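Local coordinates for protein fatty acid CoA ligase (Marinactinospora thermotolerans, PDB 6SQ8) that belongs to the ANL superfamily of AMP-binding enzymes, with a large N-terminal part and a small C-terminal domain, and holds adenosine monophosphate at their junction, at residues Trp249-Ala254 and Pro276-Arg281; Gln295-Gln300 and Thr320-Pro325; Arg411-Leu416 and Pro487-Val492; His419-Ala424 and Asp447-Asp452. All coordinates share one frame; numbering follows the deposited sequence.

Interaction 1 (Trp249-Ala254 and Pro276-Arg281). With AMP (adenosine monophosphate), chain G.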
# COMPACT_ATOMS: atom_id res chain seq x y z
N TRP A 249 -2.56 9.18 -8.50
CA TRP A 249 -1.81 8.89 -9.72
C TRP A 249 -2.76 8.40 -10.82
O TRP A 249 -2.59 8.71 -11.99
CB TRP A 249 -0.69 7.87 -9.48
CG TRP A 249 0.31 8.25 -8.43
CD1 TRP A 249 0.37 9.41 -7.72
CD2 TRP A 249 1.42 7.45 -7.98
NE1 TRP A 249 1.42 9.39 -6.85
CE2 TRP A 249 2.09 8.20 -6.99
CE3 TRP A 249 1.90 6.18 -8.30
CZ2 TRP A 249 3.21 7.72 -6.33
CZ3 TRP A 249 3.01 5.71 -7.65
CH2 TRP A 249 3.66 6.46 -6.67
N LEU A 250 -3.74 7.59 -10.43
CA LEU A 250 -4.75 7.15 -11.35
C LEU A 250 -5.38 8.38 -12.00
O LEU A 250 -5.45 8.47 -13.21
CB LEU A 250 -5.82 6.35 -10.62
CG LEU A 250 -7.00 5.96 -11.50
CD1 LEU A 250 -6.55 5.08 -12.66
CD2 LEU A 250 -8.08 5.28 -10.69
N TYR A 251 -5.83 9.32 -11.16
CA TYR A 251 -6.54 10.48 -11.67
C TYR A 251 -5.62 11.25 -12.62
O TYR A 251 -6.05 11.62 -13.71
CB TYR A 251 -7.11 11.37 -10.55
CG TYR A 251 -7.75 10.66 -9.37
CD1 TYR A 251 -8.52 9.52 -9.52
CD2 TYR A 251 -7.58 11.16 -8.09
CE1 TYR A 251 -9.09 8.88 -8.42
CE2 TYR A 251 -8.14 10.54 -6.99
CZ TYR A 251 -8.90 9.40 -7.15
OH TYR A 251 -9.43 8.82 -6.03
N GLN A 252 -4.35 11.47 -12.23
CA GLN A 252 -3.40 12.20 -13.06
C GLN A 252 -3.20 11.51 -14.41
O GLN A 252 -3.09 12.16 -15.43
CB GLN A 252 -2.04 12.33 -12.37
CG GLN A 252 -2.00 13.40 -11.30
CD GLN A 252 -0.68 13.42 -10.59
OE1 GLN A 252 -0.63 13.26 -9.37
NE2 GLN A 252 0.39 13.61 -11.35
N LEU A 253 -3.12 10.18 -14.40
CA LEU A 253 -2.89 9.41 -15.62
C LEU A 253 -4.13 9.51 -16.52
O LEU A 253 -4.02 9.80 -17.71
CB LEU A 253 -2.59 7.96 -15.24
CG LEU A 253 -2.10 7.05 -16.36
CD1 LEU A 253 -0.75 7.49 -16.87
CD2 LEU A 253 -1.99 5.64 -15.84
N ALA A 254 -5.30 9.27 -15.94
CA ALA A 254 -6.57 9.22 -16.68
C ALA A 254 -6.91 10.58 -17.32
O ALA A 254 -7.51 10.64 -18.39
CB ALA A 254 -7.66 8.75 -15.76
N PRO A 276 -8.34 6.27 0.32
CA PRO A 276 -9.74 6.34 -0.09
C PRO A 276 -9.82 7.00 -1.47
O PRO A 276 -9.07 7.93 -1.75
CB PRO A 276 -10.43 7.17 1.00
CG PRO A 276 -9.43 7.21 2.14
CD PRO A 276 -8.07 7.13 1.48
N ALA A 277 -10.70 6.45 -2.31
CA ALA A 277 -10.84 6.90 -3.68
C ALA A 277 -11.95 7.94 -3.73
O ALA A 277 -12.90 7.88 -2.96
CB ALA A 277 -11.13 5.72 -4.57
N VAL A 278 -11.81 8.90 -4.63
CA VAL A 278 -12.83 9.89 -4.90
C VAL A 278 -13.75 9.32 -5.98
O VAL A 278 -13.35 9.23 -7.14
CB VAL A 278 -12.19 11.22 -5.31
CG1 VAL A 278 -13.20 12.25 -5.77
CG2 VAL A 278 -11.37 11.79 -4.18
N PRO A 279 -14.98 8.89 -5.63
CA PRO A 279 -15.86 8.19 -6.57
C PRO A 279 -16.01 8.84 -7.95
O PRO A 279 -15.99 8.15 -8.94
CB PRO A 279 -17.20 8.18 -5.85
CG PRO A 279 -16.80 8.08 -4.40
CD PRO A 279 -15.57 8.98 -4.29
N SER A 280 -16.15 10.16 -7.98
CA SER A 280 -16.39 10.90 -9.22
C SER A 280 -15.14 10.85 -10.10
O SER A 280 -15.24 10.86 -11.34
CB SER A 280 -16.82 12.33 -8.95
OG SER A 280 -15.81 13.05 -8.26
N ARG A 281 -13.96 10.80 -9.47
CA ARG A 281 -12.70 10.84 -10.19
C ARG A 281 -12.40 9.44 -10.74
O ARG A 281 -11.80 9.29 -11.82
CB ARG A 281 -11.62 11.44 -9.28
CG ARG A 281 -10.83 12.54 -9.97
CD ARG A 281 -10.81 13.86 -9.22
NE ARG A 281 -9.57 14.18 -8.48
CZ ARG A 281 -8.45 14.74 -9.00
NH1 ARG A 281 -8.27 14.83 -10.31
NH2 ARG A 281 -7.51 15.21 -8.18
P AMP G . -2.14 1.33 6.82
O1P AMP G . -1.66 0.01 6.32
O2P AMP G . -2.60 1.33 8.28
O3P AMP G . -1.15 2.43 6.47
O5' AMP G . -3.45 1.62 5.88
C5' AMP G . -4.74 0.97 5.98
C4' AMP G . -5.90 1.94 5.77
O4' AMP G . -5.84 2.62 4.53
C3' AMP G . -7.22 1.22 5.72
O3' AMP G . -7.68 1.21 7.05
C2' AMP G . -8.13 1.99 4.77
O2' AMP G . -9.04 2.96 5.36
C1' AMP G . -7.13 2.72 3.89
N9 AMP G . -7.13 2.08 2.55
C8 AMP G . -6.19 1.27 2.00
N7 AMP G . -6.56 0.88 0.75
C5 AMP G . -7.77 1.44 0.50
C6 AMP G . -8.75 1.44 -0.62
N6 AMP G . -8.50 0.77 -1.75
N1 AMP G . -9.88 2.15 -0.46
C2 AMP G . -10.13 2.85 0.68
N3 AMP G . -9.30 2.89 1.75
C4 AMP G . -8.13 2.22 1.70
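Tyr251 in helix 247-255 and Arg281 in the first turn of helix 279-289 bring their CA atoms to 6.3 Å, the nearest backbone approach of the two segments. The Tyr251 side chain fills the gap. Its phenol OH accepts the N-H of Val278 at 2.8 Å (OH to N), a nearly straight bond at 173°. Val278 is the N-cap of helix 279-289, so the phenol grips the chain just where the helix starts, while Val278 O takes Arg281 N within the first turn. Arg281 lies across the tyrosine at about a right angle. Its CB sits over one ring face in a CH-pi contact, 3.7 Å from the centroid, and bends at chi2 and chi3 carry the guanidinium back to Tyr251 CD2, with NE 3.6 Å from that atom. The phenol ring and the guanidinium plane differ by 30°, and the charged end continues beyond the ring to a salt bridge between NH1 and Glu255. At the other end of the loop, Pro276 CA approaches C2 of the adenine of AMP at 3.6 Å. Among the neighbours, Leu250 and Ala254 pack on later residues of helix 279-289, whereas Val278 and Pro279 lean on Thr417 and His414 of helix 409-418.

Interaction 2 (Gln295-Gln300 and Thr320-Pro325). With AMP (adenosine monophosphate), chain G; EQ2 (1-ethanoyl-9~{H}-pyrido[3,4-b]indole-3-carboxylic acid), chain F.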
# COMPACT_ATOMS: atom_id res chain seq x y z
N GLN A 295 -9.59 -1.78 -8.23
CA GLN A 295 -9.20 -1.26 -6.94
C GLN A 295 -8.78 -2.43 -6.05
O GLN A 295 -9.29 -3.54 -6.19
CB GLN A 295 -10.34 -0.43 -6.35
CG GLN A 295 -9.90 0.59 -5.32
CD GLN A 295 -11.06 1.22 -4.60
OE1 GLN A 295 -11.32 0.86 -3.46
NE2 GLN A 295 -11.78 2.11 -5.27
N ASN A 296 -7.82 -2.16 -5.15
CA ASN A 296 -7.34 -3.08 -4.14
C ASN A 296 -7.49 -2.39 -2.78
O ASN A 296 -7.19 -1.21 -2.65
CB ASN A 296 -5.87 -3.48 -4.37
CG ASN A 296 -5.66 -4.62 -5.35
OD1 ASN A 296 -6.59 -5.04 -6.05
ND2 ASN A 296 -4.43 -5.09 -5.44
N TYR A 297 -7.95 -3.14 -1.78
CA TYR A 297 -8.00 -2.71 -0.40
C TYR A 297 -7.21 -3.71 0.44
O TYR A 297 -7.41 -4.91 0.35
CB TYR A 297 -9.45 -2.59 0.06
CG TYR A 297 -9.70 -2.59 1.55
CD1 TYR A 297 -9.04 -1.71 2.39
CD2 TYR A 297 -10.64 -3.46 2.11
CE1 TYR A 297 -9.30 -1.69 3.76
CE2 TYR A 297 -10.91 -3.44 3.47
CZ TYR A 297 -10.24 -2.55 4.30
OH TYR A 297 -10.50 -2.54 5.63
N GLY A 298 -6.30 -3.18 1.25
CA GLY A 298 -5.59 -3.92 2.26
C GLY A 298 -5.13 -3.00 3.37
O GLY A 298 -5.39 -1.80 3.33
N THR A 299 -4.50 -3.59 4.39
CA THR A 299 -3.84 -2.86 5.47
C THR A 299 -2.48 -3.51 5.69
O THR A 299 -2.22 -4.59 5.18
CB THR A 299 -4.69 -2.82 6.73
OG1 THR A 299 -4.51 -4.02 7.48
CG2 THR A 299 -6.17 -2.63 6.44
N GLN A 300 -1.62 -2.84 6.45
CA GLN A 300 -0.29 -3.36 6.78
C GLN A 300 -0.46 -4.65 7.56
O GLN A 300 0.25 -5.62 7.31
CB GLN A 300 0.52 -2.33 7.57
CG GLN A 300 1.14 -1.25 6.70
CD GLN A 300 2.58 -1.55 6.33
OE1 GLN A 300 2.95 -2.62 5.80
NE2 GLN A 300 3.40 -0.56 6.63
N THR A 320 -18.31 3.61 -4.41
CA THR A 320 -17.98 3.88 -3.02
C THR A 320 -17.51 2.61 -2.31
O THR A 320 -17.35 2.62 -1.09
CB THR A 320 -19.18 4.47 -2.28
OG1 THR A 320 -20.32 3.60 -2.42
CG2 THR A 320 -19.50 5.86 -2.78
N ALA A 321 -17.28 1.53 -3.07
CA ALA A 321 -16.95 0.23 -2.52
C ALA A 321 -15.48 -0.12 -2.77
O ALA A 321 -14.83 0.42 -3.66
CB ALA A 321 -17.84 -0.82 -3.13
N VAL A 322 -14.99 -1.06 -1.95
CA VAL A 322 -13.66 -1.65 -2.07
C VAL A 322 -13.77 -2.96 -2.83
O VAL A 322 -12.78 -3.43 -3.40
CB VAL A 322 -13.00 -1.85 -0.70
CG1 VAL A 322 -12.61 -0.52 -0.07
CG2 VAL A 322 -13.87 -2.64 0.26
N GLY A 323 -14.97 -3.54 -2.81
CA GLY A 323 -15.32 -4.68 -3.62
C GLY A 323 -15.70 -5.87 -2.78
O GLY A 323 -15.97 -5.75 -1.59
N ARG A 324 -15.72 -7.04 -3.43
CA ARG A 324 -15.92 -8.30 -2.76
C ARG A 324 -14.62 -8.71 -2.08
O ARG A 324 -13.55 -8.46 -2.61
CB ARG A 324 -16.39 -9.36 -3.76
CG ARG A 324 -17.87 -9.27 -4.13
CD ARG A 324 -18.43 -10.61 -4.57
NE ARG A 324 -19.81 -10.48 -5.03
CZ ARG A 324 -20.16 -10.09 -6.25
NH1 ARG A 324 -19.24 -9.73 -7.13
NH2 ARG A 324 -21.44 -10.04 -6.60
N PRO A 325 -14.66 -9.33 -0.88
CA PRO A 325 -13.46 -9.89 -0.27
C PRO A 325 -12.82 -10.92 -1.22
O PRO A 325 -13.52 -11.59 -1.97
CB PRO A 325 -13.96 -10.59 1.00
CG PRO A 325 -15.25 -9.86 1.31
CD PRO A 325 -15.85 -9.53 -0.04
P AMP G . -2.14 1.33 6.82
O1P AMP G . -1.66 0.01 6.32
O2P AMP G . -2.60 1.33 8.28
O3P AMP G . -1.15 2.43 6.47
O5' AMP G . -3.45 1.62 5.88
C5' AMP G . -4.74 0.97 5.98
C4' AMP G . -5.90 1.94 5.77
O4' AMP G . -5.84 2.62 4.53
C3' AMP G . -7.22 1.22 5.72
O3' AMP G . -7.68 1.21 7.05
C2' AMP G . -8.13 1.99 4.77
O2' AMP G . -9.04 2.96 5.36
C1' AMP G . -7.13 2.72 3.89
N9 AMP G . -7.13 2.08 2.55
C8 AMP G . -6.19 1.27 2.00
N7 AMP G . -6.56 0.88 0.75
C5 AMP G . -7.77 1.44 0.50
C6 AMP G . -8.75 1.44 -0.62
N6 AMP G . -8.50 0.77 -1.75
N1 AMP G . -9.88 2.15 -0.46
C2 AMP G . -10.13 2.85 0.68
N3 AMP G . -9.30 2.89 1.75
C4 AMP G . -8.13 2.22 1.70
C1 EQ2 F . -3.72 -4.06 -1.62
C2 EQ2 F . -3.44 -2.75 -0.96
O1 EQ2 F . -3.86 -1.73 -1.48
C3 EQ2 F . -2.60 -2.71 0.29
N1 EQ2 F . -2.67 -1.59 1.01
C4 EQ2 F . -1.94 -1.46 2.13
C5 EQ2 F . -2.03 -0.15 2.88
O2 EQ2 F . -2.82 0.71 2.47
O3 EQ2 F . -1.25 -0.03 3.85
C6 EQ2 F . -1.08 -2.46 2.57
C7 EQ2 F . -0.99 -3.63 1.85
C8 EQ2 F . -0.25 -4.86 2.00
C9 EQ2 F . 0.67 -5.35 2.92
C10 EQ2 F . 1.18 -6.61 2.75
C11 EQ2 F . 0.81 -7.40 1.66
C12 EQ2 F . -0.10 -6.96 0.74
C13 EQ2 F . -0.62 -5.68 0.91
N2 EQ2 F . -1.54 -4.99 0.13
C14 EQ2 F . -1.77 -3.77 0.68
O HOH W 1 -14.37 3.12 -3.79
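Tyr297 and Val322 meet where strand 295-299 crosses the weakly bonded strand around 321-323 almost perpendicularly, 89° apart, with short axes 6.6 Å from each other. The Tyr-Gly-Thr run of segment 295-300 corresponds in position to the A5 motif of the ANL superfamily, and strand 303-308 pairs with the strands of both segments. The close-packed part is apolar: Tyr297 CB lies 3.7 Å from Val322 CB, and Val322 CG2 reaches the CD2 side of the ring obliquely. A chi1 of 161°, which sets CG opposite the backbone N, swings the tyrosine ring alongside AMP, whose N7 lies in the ring plane at its edge; the Tyr297 OH is hydrogen-bonded to Asp380. Val322 CG1 comes to the same side of the adenine as the tyrosine, 3.8 Å from AMP N1. Around Gln295 the fit is looser. A water accepts from Gln295 NE2 and donates to Ala321 O, while NE2 is also bonded to Tyr272. The extended Gln295 chain thereby holds OE1 as an acceptor for the adenine amino group, with AMP N6 3.3 Å from Gln295 OE1. The same amino group donates to Asn296 O, and at the far end of the segment the backbone N of Gln300 donates to AMP O1P at 2.9 Å.

Interaction 3 (Arg411-Leu416 and Pro487-Val492)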
# COMPACT_ATOMS: atom_id res chain seq x y z
N ARG A 411 -18.49 9.68 3.94
CA ARG A 411 -19.79 9.90 3.33
C ARG A 411 -19.93 11.39 2.99
O ARG A 411 -20.47 11.72 1.94
CB ARG A 411 -20.96 9.43 4.23
CG ARG A 411 -21.08 7.92 4.39
CD ARG A 411 -22.45 7.24 4.26
NE ARG A 411 -23.62 7.98 4.72
CZ ARG A 411 -24.23 7.83 5.91
NH1 ARG A 411 -23.82 6.92 6.78
NH2 ARG A 411 -25.29 8.56 6.20
N VAL A 412 -19.44 12.29 3.86
CA VAL A 412 -19.54 13.73 3.65
C VAL A 412 -18.63 14.16 2.49
O VAL A 412 -19.02 15.02 1.68
CB VAL A 412 -19.24 14.51 4.94
CG1 VAL A 412 -19.36 16.03 4.74
CG2 VAL A 412 -20.16 14.08 6.06
N GLU A 413 -17.43 13.57 2.41
CA GLU A 413 -16.46 13.85 1.35
C GLU A 413 -17.01 13.42 -0.02
O GLU A 413 -16.84 14.14 -1.00
CB GLU A 413 -15.14 13.14 1.64
CG GLU A 413 -14.39 13.70 2.84
CD GLU A 413 -13.32 12.79 3.45
OE1 GLU A 413 -13.05 11.70 2.87
OE2 GLU A 413 -12.79 13.17 4.51
N HIS A 414 -17.64 12.24 -0.07
CA HIS A 414 -18.21 11.69 -1.31
C HIS A 414 -19.19 12.71 -1.91
O HIS A 414 -19.14 13.01 -3.11
CB HIS A 414 -18.86 10.31 -1.08
CG HIS A 414 -17.90 9.21 -0.78
ND1 HIS A 414 -18.31 7.98 -0.22
CD2 HIS A 414 -16.55 9.13 -0.92
CE1 HIS A 414 -17.26 7.19 -0.06
NE2 HIS A 414 -16.15 7.88 -0.49
N VAL A 415 -20.07 13.27 -1.06
CA VAL A 415 -21.08 14.24 -1.48
C VAL A 415 -20.42 15.54 -1.97
O VAL A 415 -20.77 16.05 -3.02
CB VAL A 415 -22.10 14.52 -0.36
CG1 VAL A 415 -23.01 15.66 -0.73
CG2 VAL A 415 -22.95 13.31 -0.02
N LEU A 416 -19.49 16.07 -1.20
CA LEU A 416 -18.77 17.29 -1.58
C LEU A 416 -18.09 17.10 -2.94
O LEU A 416 -18.19 17.96 -3.79
CB LEU A 416 -17.75 17.67 -0.49
CG LEU A 416 -18.34 18.15 0.83
CD1 LEU A 416 -17.27 18.24 1.92
CD2 LEU A 416 -19.00 19.49 0.67
N PRO A 487 -4.46 10.53 3.44
CA PRO A 487 -4.88 11.84 3.92
C PRO A 487 -4.49 12.06 5.39
O PRO A 487 -4.90 11.30 6.25
CB PRO A 487 -6.41 11.83 3.79
CG PRO A 487 -6.68 10.76 2.77
CD PRO A 487 -5.60 9.73 2.97
N ASP A 488 -3.73 13.12 5.63
CA ASP A 488 -3.27 13.45 6.94
C ASP A 488 -4.37 14.23 7.65
O ASP A 488 -4.35 15.45 7.70
CB ASP A 488 -1.96 14.24 6.89
CG ASP A 488 -1.35 14.48 8.26
OD1 ASP A 488 -2.06 14.27 9.26
OD2 ASP A 488 -0.17 14.89 8.31
N LYS A 489 -5.32 13.50 8.22
CA LYS A 489 -6.45 14.13 8.82
C LYS A 489 -6.13 14.67 10.22
O LYS A 489 -6.95 15.39 10.77
CB LYS A 489 -7.67 13.20 8.84
CG LYS A 489 -8.47 13.25 7.56
CD LYS A 489 -9.77 12.57 7.73
CE LYS A 489 -10.48 12.28 6.43
NZ LYS A 489 -11.85 11.80 6.69
N VAL A 490 -4.96 14.35 10.79
CA VAL A 490 -4.60 15.01 12.06
C VAL A 490 -4.14 16.43 11.72
O VAL A 490 -4.43 17.36 12.48
CB VAL A 490 -3.59 14.24 12.94
CG1 VAL A 490 -3.79 12.73 12.86
CG2 VAL A 490 -2.13 14.62 12.65
N LYS A 491 -3.44 16.60 10.59
CA LYS A 491 -3.01 17.92 10.15
C LYS A 491 -4.24 18.79 9.87
O LYS A 491 -4.34 19.91 10.36
CB LYS A 491 -2.07 17.83 8.94
CG LYS A 491 -1.35 19.12 8.58
CD LYS A 491 -0.07 18.89 7.79
CE LYS A 491 0.69 20.17 7.52
N VAL A 492 -5.19 18.26 9.09
CA VAL A 492 -6.40 18.99 8.71
C VAL A 492 -7.14 19.42 9.99
O VAL A 492 -7.62 20.53 10.08
CB VAL A 492 -7.30 18.17 7.76
CG1 VAL A 492 -8.66 18.81 7.56
CG2 VAL A 492 -6.64 17.97 6.42
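Glu413 and Lys489 reach for each other from opposite directions, both extended beyond CG, and span backbones whose nearest CA atoms, those of Glu413 and Pro487, are 12.0 Å apart. They meet in a salt bridge of 2.7 Å from Lys489 NZ to Glu413 OE2. The ammonium approaches OE2 on its syn side, 23° out of the carboxylate plane, with Lys489 CE following close behind it. Only one carboxylate oxygen is gripped across the contact, since Lys489 NZ stays 4.0 Å from Glu413 OE1. The same OE2 also takes the backbone N-H of Val427, and Lys489 NZ has a weak bond to Val427 O. This charge pair therefore settles on strand 422-432 of the small C-terminal domain of this ANL enzyme, connecting helix 409-418 to helix 489-494. The second helix opens with an N-cap, Asp488, which is also the centre of an inverse gamma turn. Asp488 OD1 accepts Lys491 N at 3.0 Å and, weakly, Val490 N. Lys491 N arrives from above the Asp488 carboxylate plane, 60° out of it, because the carboxylate is turned back over the first helical turn by a chi1 of -174°.

Interaction 4 (His419-Ala424 and Asp447-Asp452)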
# COMPACT_ATOMS: atom_id res chain seq x y z
N HIS A 419 -19.79 17.31 -6.43
CA HIS A 419 -19.92 18.63 -7.04
C HIS A 419 -18.86 18.78 -8.13
O HIS A 419 -17.70 18.37 -7.94
CB HIS A 419 -19.83 19.75 -6.00
CG HIS A 419 -20.27 21.08 -6.52
ND1 HIS A 419 -19.43 21.89 -7.28
CD2 HIS A 419 -21.43 21.75 -6.36
CE1 HIS A 419 -20.09 22.99 -7.60
NE2 HIS A 419 -21.32 22.93 -7.06
N PRO A 420 -19.24 19.28 -9.32
CA PRO A 420 -18.33 19.32 -10.46
C PRO A 420 -17.12 20.24 -10.29
O PRO A 420 -16.14 20.08 -11.02
CB PRO A 420 -19.20 19.81 -11.62
CG PRO A 420 -20.35 20.51 -10.95
CD PRO A 420 -20.58 19.75 -9.66
N ASP A 421 -17.20 21.18 -9.34
CA ASP A 421 -16.15 22.22 -9.14
C ASP A 421 -15.25 21.84 -7.95
O ASP A 421 -14.37 22.60 -7.57
CB ASP A 421 -16.79 23.61 -9.00
CG ASP A 421 -17.55 24.05 -10.25
OD1 ASP A 421 -17.06 23.76 -11.35
OD2 ASP A 421 -18.65 24.66 -10.12
N VAL A 422 -15.47 20.66 -7.38
CA VAL A 422 -14.68 20.13 -6.27
C VAL A 422 -13.97 18.85 -6.74
O VAL A 422 -14.61 17.95 -7.32
CB VAL A 422 -15.58 19.83 -5.06
CG1 VAL A 422 -14.80 19.16 -3.95
CG2 VAL A 422 -16.30 21.07 -4.57
N ARG A 423 -12.66 18.79 -6.47
CA ARG A 423 -11.77 17.69 -6.85
C ARG A 423 -11.48 16.79 -5.64
O ARG A 423 -11.35 15.58 -5.81
CB ARG A 423 -10.50 18.30 -7.46
CG ARG A 423 -10.02 17.67 -8.76
CD ARG A 423 -10.70 18.20 -10.02
NE ARG A 423 -12.08 17.73 -10.12
CZ ARG A 423 -12.98 18.13 -11.02
NH1 ARG A 423 -12.60 18.77 -12.11
NH2 ARG A 423 -14.26 17.87 -10.81
N ALA A 424 -11.41 17.34 -4.42
CA ALA A 424 -11.04 16.55 -3.21
C ALA A 424 -11.59 17.20 -1.95
O ALA A 424 -11.88 18.35 -1.94
CB ALA A 424 -9.54 16.43 -3.09
N ASP A 447 -9.35 23.12 -11.09
CA ASP A 447 -8.78 23.96 -12.19
C ASP A 447 -8.75 25.44 -11.80
O ASP A 447 -7.80 25.89 -11.18
CB ASP A 447 -9.57 23.80 -13.50
N GLY A 448 -9.76 26.20 -12.22
CA GLY A 448 -9.83 27.65 -11.90
C GLY A 448 -11.22 28.05 -11.42
O GLY A 448 -11.69 29.10 -11.75
N ALA A 449 -11.86 27.18 -10.64
CA ALA A 449 -13.26 27.29 -10.30
C ALA A 449 -13.38 28.00 -8.95
O ALA A 449 -12.38 28.18 -8.25
CB ALA A 449 -13.90 25.91 -10.25
N ASP A 450 -14.60 28.44 -8.62
CA ASP A 450 -14.82 29.24 -7.44
C ASP A 450 -16.21 28.95 -6.88
O ASP A 450 -17.05 29.84 -6.84
CB ASP A 450 -14.62 30.72 -7.75
CG ASP A 450 -14.51 31.62 -6.53
OD1 ASP A 450 -14.15 31.10 -5.46
OD2 ASP A 450 -14.78 32.82 -6.68
N PRO A 451 -16.50 27.71 -6.44
CA PRO A 451 -17.84 27.35 -6.00
C PRO A 451 -18.20 28.04 -4.68
O PRO A 451 -17.33 28.48 -3.94
CB PRO A 451 -17.74 25.83 -5.79
CG PRO A 451 -16.30 25.62 -5.42
CD PRO A 451 -15.56 26.59 -6.31
N ASP A 452 -19.50 28.10 -4.42
CA ASP A 452 -20.04 28.76 -3.28
C ASP A 452 -20.04 27.77 -2.11
O ASP A 452 -20.74 26.74 -2.17
CB ASP A 452 -21.45 29.28 -3.60
CG ASP A 452 -22.11 30.10 -2.50
OD1 ASP A 452 -21.55 30.17 -1.39
OD2 ASP A 452 -23.18 30.68 -2.76
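An aspartate meets its neighbours here through its methylene: Asp421 CB lies 3.9 Å from Ala449 CB and 4.0 Å from Pro451 CB, and no hydrogen bond links the two segments. The backbones run closest at Asp421 and Ala449, whose CA atoms are 6.0 Å apart. Asp421 has CG beside the backbone N and anti to the carbonyl carbon (chi1 -63°), which carries the carboxylate past the methyl group of Ala449, with OD1 4.0 Å from Ala449 CB. His419 adds a lighter touch on Pro451: its CE1 comes within 4.1 Å of Pro451 CB, the imidazole and the pyrrolidine crossing at a slant. The histidine is placed by its own turn. His419 to Val422 form a type I beta turn, closed by Val422 N bonding to His419 O, and Asp421 N donates to His419 ND1, 23° out of the imidazole plane, while Pro420 CD lies over one face of that ring. Directly after this turn, Arg423 and Ala424 both face Val444 in a classic beta bulge, where strand 422-432 joins strand 438-445 in the small sheet of the C-terminal domain. The partner loop 447-452 follows that second strand and ends at Asp452, the N-cap of helix 453-463; Asp452 OD1 takes Glu454 N. Because ND1 acts as acceptor, an imidazole in this state would probably be neutral, with its proton on NE2. Between the segments the chemistry is one of van der Waals contact, and the directional bonds named here lie within the 419-422 turn, along the strand pair, and at the helix cap of Asp452.

Along the chain, interaction 1 closes before interaction 2 opens, both close before interaction 3 opens, and interaction 4 is nested inside the loop that interaction 3 closes. Interactions 1 and 2, about 15 Å apart between centres, share the run from helix 279-289 into strand 293-299, and both touch AMP. Interactions 3 and 4, about 16 Å apart between centres, share the passage from helix 409-418 into strand 422-432. The two groups also meet: Pro279 and Thr320 pack on His414, and Arg281 on Arg423. Interactions 2 and 4, about 28 Å apart between centres, do not touch. Among these contacts, the C-terminal domain meets the nucleotide-binding part at the loop and helix start of interaction 1 and at Thr320 of interaction 2.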